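Local coordinates for protein CD38 molecule (Bos taurus, PDB 3KOU) that belongs to the ADP-ribosyl cyclase family, as a disulfide-rich ectoenzyme built partly on a four-stranded parallel beta sheet, at residues 163-168 against 195-200; 189-194 against 223-228. One frame throughout, in Å; residues are numbered along the deposited sequence. Where two conformers were deposited one is given.

Interaction 1 of 2, residues 163-168 against 195-200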
# COMPACT_ATOMS: atom_id res chain seq x y z
N ASN A 163 -13.66 -5.32 10.91
CA ASN A 163 -14.96 -5.57 10.31
C ASN A 163 -14.85 -5.92 8.82
O ASN A 163 -14.02 -6.73 8.43
CB ASN A 163 -15.93 -4.43 10.59
CG ASN A 163 -16.22 -4.29 12.08
OD1 ASN A 163 -16.04 -5.24 12.84
ND2 ASN A 163 -16.68 -3.12 12.50
N THR A 164 -15.67 -5.32 7.98
CA THR A 164 -15.64 -5.71 6.58
C THR A 164 -14.57 -4.96 5.82
O THR A 164 -14.49 -3.73 5.91
CB THR A 164 -16.96 -5.42 5.88
OG1 THR A 164 -18.02 -6.09 6.56
CG2 THR A 164 -16.91 -5.93 4.44
N VAL A 165 -13.71 -5.68 5.11
CA VAL A 165 -12.72 -5.07 4.22
C VAL A 165 -13.00 -5.52 2.80
O VAL A 165 -13.59 -6.58 2.58
CB VAL A 165 -11.26 -5.45 4.61
CG1 VAL A 165 -10.92 -4.92 5.99
CG2 VAL A 165 -11.06 -6.96 4.55
N ARG A 166 -12.58 -4.71 1.82
CA ARG A 166 -12.78 -5.05 0.41
C ARG A 166 -11.44 -5.16 -0.32
O ARG A 166 -10.47 -4.48 0.06
CB ARG A 166 -13.68 -4.03 -0.31
CG ARG A 166 -15.09 -3.91 0.24
CD ARG A 166 -15.25 -2.63 1.03
NE ARG A 166 -16.49 -2.59 1.79
CZ ARG A 166 -17.64 -2.09 1.33
NH1 ARG A 166 -17.70 -1.58 0.11
NH2 ARG A 166 -18.72 -2.10 2.10
N VAL A 167 -11.38 -6.03 -1.34
CA VAL A 167 -10.22 -6.07 -2.24
C VAL A 167 -10.63 -6.02 -3.72
O VAL A 167 -11.57 -6.71 -4.14
CB VAL A 167 -9.27 -7.26 -1.97
CG1 VAL A 167 -9.95 -8.57 -2.30
CG2 VAL A 167 -7.99 -7.10 -2.78
N VAL A 168 -9.96 -5.16 -4.50
CA VAL A 168 -10.22 -5.05 -5.94
C VAL A 168 -9.12 -5.80 -6.69
O VAL A 168 -7.94 -5.44 -6.61
CB VAL A 168 -10.26 -3.58 -6.40
CG1 VAL A 168 -10.66 -3.49 -7.88
CG2 VAL A 168 -11.24 -2.78 -5.51
N VAL A 195 -12.09 -10.56 10.73
CA VAL A 195 -12.67 -9.59 9.81
C VAL A 195 -13.34 -10.35 8.66
O VAL A 195 -13.22 -11.59 8.56
CB VAL A 195 -11.64 -8.53 9.26
CG1 VAL A 195 -10.74 -7.99 10.37
CG2 VAL A 195 -10.83 -9.09 8.13
N GLU A 196 -14.07 -9.65 7.82
CA GLU A 196 -14.66 -10.31 6.66
C GLU A 196 -14.12 -9.63 5.43
O GLU A 196 -14.04 -8.40 5.38
CB GLU A 196 -16.19 -10.22 6.70
CG GLU A 196 -16.81 -10.68 8.02
CD GLU A 196 -18.33 -10.74 7.98
OE1 GLU A 196 -18.91 -10.55 6.89
OE2 GLU A 196 -18.95 -10.96 9.04
N LEU A 197 -13.71 -10.42 4.44
CA LEU A 197 -13.14 -9.85 3.23
C LEU A 197 -14.04 -10.08 2.02
O LEU A 197 -14.50 -11.21 1.77
CB LEU A 197 -11.76 -10.44 2.97
CG LEU A 197 -11.11 -10.02 1.64
CD1 LEU A 197 -10.75 -8.55 1.67
CD2 LEU A 197 -9.88 -10.85 1.34
N GLU A 198 -14.30 -9.01 1.29
CA GLU A 198 -15.06 -9.12 0.05
C GLU A 198 -14.13 -8.83 -1.11
O GLU A 198 -13.50 -7.79 -1.14
CB GLU A 198 -16.20 -8.10 0.04
CG GLU A 198 -17.26 -8.37 1.09
CD GLU A 198 -18.36 -7.33 1.03
OE1 GLU A 198 -18.40 -6.58 0.03
OE2 GLU A 198 -19.17 -7.26 1.98
N ALA A 199 -14.05 -9.76 -2.06
CA ALA A 199 -13.21 -9.57 -3.25
C ALA A 199 -14.07 -9.30 -4.47
O ALA A 199 -15.12 -9.92 -4.63
CB ALA A 199 -12.32 -10.80 -3.48
N TRP A 200 -13.62 -8.38 -5.32
CA TRP A 200 -14.27 -8.05 -6.58
C TRP A 200 -13.26 -8.29 -7.71
O TRP A 200 -12.17 -7.69 -7.73
CB TRP A 200 -14.74 -6.58 -6.57
CG TRP A 200 -15.74 -6.29 -5.51
CD1 TRP A 200 -15.49 -5.90 -4.22
CD2 TRP A 200 -17.17 -6.36 -5.63
NE1 TRP A 200 -16.67 -5.75 -3.53
CE2 TRP A 200 -17.71 -6.03 -4.38
CE3 TRP A 200 -18.03 -6.71 -6.67
CZ2 TRP A 200 -19.08 -6.01 -4.14
CZ3 TRP A 200 -19.39 -6.70 -6.44
CH2 TRP A 200 -19.91 -6.34 -5.18
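Val165 and Leu197 sit side by side on strands 164-168 and 196-200, the middle pair of a parallel four-stranded sheet, and their methyls touch through Val165 CG2 and Leu197 CD1. In Val165, CG1 stands anti to the carbonyl carbon (chi1 -63°), which leaves CG2 as the branch turned to the neighbouring strand. Leu197 swings CG anti to its backbone N (chi1 174°), and its CD1 leans across, also approaching Val167 CG1. That same valine branch lies against Ala199 CB at 3.5 Å.

The opposite face carries Thr164, Arg166, Glu196 and Glu198, with Val168 and Trp200 as its apolar end. Glu198, extended beyond CG, passes obliquely by the threonine, with OE2 3.6 Å from Thr164 CG2. Both glutamates form salt bridges with Arg233 of the next strand. Arg166 bends at chi2 (106°), and its NH1 hydrogen-bonds to the Tyr97 hydroxyl of helix 91-101, while its CG lies near the edge of the Trp200 ring.

Five backbone hydrogen bonds alternate between the strands, among them Val165 N to Glu196 O at 2.8 Å. CA-H...O contacts, such as Arg166 CA to Glu198 O at 3.2 Å, supplement them. The pair closes the beta-alpha-beta unit of strand 164-170, helix 182-187 and strand 196-203, and the Val167 side chain lies about 6 Å from the bound 2NF. The chemistry is thus divided: valine, leucine and alanine pack on one face, and on the other two acidic ends converge on one arginine, whose positive charge probably offsets their mutual repulsion.

Interaction 2 of 2, residues 189-194 against 223-228; sequences PNLRPQ and SILDGR
A charged side chain at the end of a helix grips the backbone of a loop here: Arg228, near the C-terminal end of helix 216-227, reaches into 189-194, the connection between helix 182-187 and strand 196-203. Its guanidinium takes Leu191 O side-on, with NE at 3.1 Å and NH2 at 3.0 Å from that one oxygen. Leu191 O lies in the guanidinium plane, yet the two donors use it differently: NE falls on a lone pair in the carbonyl plane, while NH2 stands above that plane, 50° out of it. Bends at chi2 (-65°) and chi3 (-60°) fold the arginine back toward the loop. Pro189 O sits over one face of the guanidinium, 3.0 Å above its plane, where the angles are too poor for a hydrogen bond but the carbonyl dipole would probably favour the positive charge. The ring of Pro193 lies obliquely to the arginine, its CB 3.4 Å from Arg228 O.

Apolar contacts flank this polar grip. Leu191 CD2 meets Leu225 CD2 at 4.0 Å, and the CG2 branch of Ile224, anti to its backbone N, faces Pro189, with CG2 4.0 Å from Pro189 CA. The loop lies between helix 216-227, which it meets through these contacts, and helix 145-160, where Asn190 touches Glu155 and Glu159; Arg192 hydrogen-bonds to the carbonyls of Ser160 and Ala161, at the end of helix 145-160.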
# COMPACT_ATOMS: atom_id res chain seq x y z
N PRO A 189 -1.93 -12.54 4.53
CA PRO A 189 -1.45 -13.39 5.63
C PRO A 189 -1.39 -12.70 7.00
O PRO A 189 -1.31 -13.40 8.01
CB PRO A 189 -0.04 -13.83 5.16
CG PRO A 189 -0.07 -13.70 3.66
CD PRO A 189 -0.97 -12.47 3.42
N ASN A 190 -1.43 -11.37 7.03
CA ASN A 190 -1.41 -10.64 8.29
C ASN A 190 -2.75 -9.97 8.63
O ASN A 190 -2.84 -9.16 9.56
CB ASN A 190 -0.27 -9.61 8.27
CG ASN A 190 1.10 -10.28 8.29
OD1 ASN A 190 1.87 -10.22 7.32
ND2 ASN A 190 1.41 -10.93 9.41
N LEU A 191 -3.79 -10.32 7.89
CA LEU A 191 -5.10 -9.74 8.15
C LEU A 191 -5.57 -10.09 9.55
O LEU A 191 -5.51 -11.25 9.97
CB LEU A 191 -6.10 -10.26 7.11
CG LEU A 191 -7.26 -9.38 6.65
CD1 LEU A 191 -6.84 -7.92 6.45
CD2 LEU A 191 -7.78 -9.98 5.36
N ARG A 192 -6.03 -9.08 10.30
CA ARG A 192 -6.57 -9.32 11.63
C ARG A 192 -7.61 -10.44 11.57
O ARG A 192 -8.48 -10.42 10.70
CB ARG A 192 -7.27 -8.07 12.17
CG ARG A 192 -7.79 -8.29 13.60
CD ARG A 192 -8.81 -7.25 14.03
NE ARG A 192 -8.32 -5.88 13.85
CZ ARG A 192 -7.74 -5.17 14.81
NH1 ARG A 192 -7.56 -5.68 16.03
NH2 ARG A 192 -7.34 -3.93 14.54
N PRO A 193 -7.55 -11.39 12.50
CA PRO A 193 -8.55 -12.47 12.44
C PRO A 193 -9.99 -12.02 12.67
O PRO A 193 -10.27 -11.07 13.41
CB PRO A 193 -8.11 -13.43 13.54
CG PRO A 193 -6.66 -13.19 13.70
CD PRO A 193 -6.47 -11.70 13.45
N GLN A 194 -10.91 -12.73 12.02
CA GLN A 194 -12.35 -12.53 12.16
C GLN A 194 -12.92 -11.29 11.48
O GLN A 194 -14.11 -10.99 11.60
CB GLN A 194 -12.79 -12.63 13.63
CG GLN A 194 -12.55 -14.03 14.21
CD GLN A 194 -12.84 -14.13 15.70
OE1 GLN A 194 -13.85 -13.62 16.20
NE2 GLN A 194 -11.94 -14.79 16.43
N SER A 223 -7.72 -20.17 0.86
CA SER A 223 -7.03 -21.02 1.83
C SER A 223 -6.33 -20.20 2.93
O SER A 223 -6.42 -20.52 4.11
CB SER A 223 -6.05 -21.95 1.12
OG SER A 223 -5.35 -22.76 2.04
N ILE A 224 -5.64 -19.14 2.52
CA ILE A 224 -4.99 -18.22 3.45
C ILE A 224 -6.00 -17.61 4.42
O ILE A 224 -5.75 -17.55 5.63
CB ILE A 224 -4.27 -17.06 2.70
CG1 ILE A 224 -3.13 -17.61 1.83
CG2 ILE A 224 -3.71 -16.05 3.67
CD1 ILE A 224 -2.63 -16.61 0.83
N LEU A 225 -7.12 -17.14 3.89
CA LEU A 225 -8.14 -16.54 4.73
C LEU A 225 -8.78 -17.54 5.71
O LEU A 225 -9.05 -17.19 6.86
CB LEU A 225 -9.21 -15.85 3.87
CG LEU A 225 -8.65 -14.78 2.93
CD1 LEU A 225 -9.78 -14.23 2.09
CD2 LEU A 225 -7.97 -13.67 3.71
N ASP A 226 -9.03 -18.76 5.25
CA ASP A 226 -9.54 -19.81 6.14
C ASP A 226 -8.57 -19.93 7.33
O ASP A 226 -8.99 -20.09 8.48
CB ASP A 226 -9.61 -21.16 5.42
CG ASP A 226 -10.76 -21.25 4.42
OD1 ASP A 226 -11.68 -20.41 4.46
OD2 ASP A 226 -10.73 -22.17 3.59
N GLY A 227 -7.28 -19.85 7.05
CA GLY A 227 -6.26 -19.93 8.07
C GLY A 227 -6.27 -18.77 9.05
O GLY A 227 -5.87 -18.92 10.20
N ARG A 228 -6.72 -17.60 8.58
CA ARG A 228 -6.84 -16.42 9.43
C ARG A 228 -8.21 -16.36 10.10
O ARG A 228 -8.52 -15.38 10.78
CB ARG A 228 -6.65 -15.14 8.62
CG ARG A 228 -5.37 -15.08 7.78
CD ARG A 228 -4.13 -15.07 8.65
NE ARG A 228 -4.09 -13.92 9.56
CZ ARG A 228 -3.23 -13.81 10.56
NH1 ARG A 228 -2.35 -14.78 10.80
NH2 ARG A 228 -3.24 -12.72 11.33

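Overall arrangement
Interaction 1 joins two inner strands of the parallel sheet and is the more buried of the two; interaction 2, more peripheral, ties the loop before one of those strands to the helix after it. Residues 189-194 run directly into 195-200, and the two contacts meet where Leu197 CD2 packs on Leu225 CD1 at 3.5 Å; Leu225 of the helix thus touches the side of the sheet that carries Leu197. Their polar chemistry differs accordingly. In the sheet, backbone donors and acceptors pair regularly and arginine meets carboxylates; at the helix end, an arginine side chain supplies donors to a carbonyl of an irregular loop.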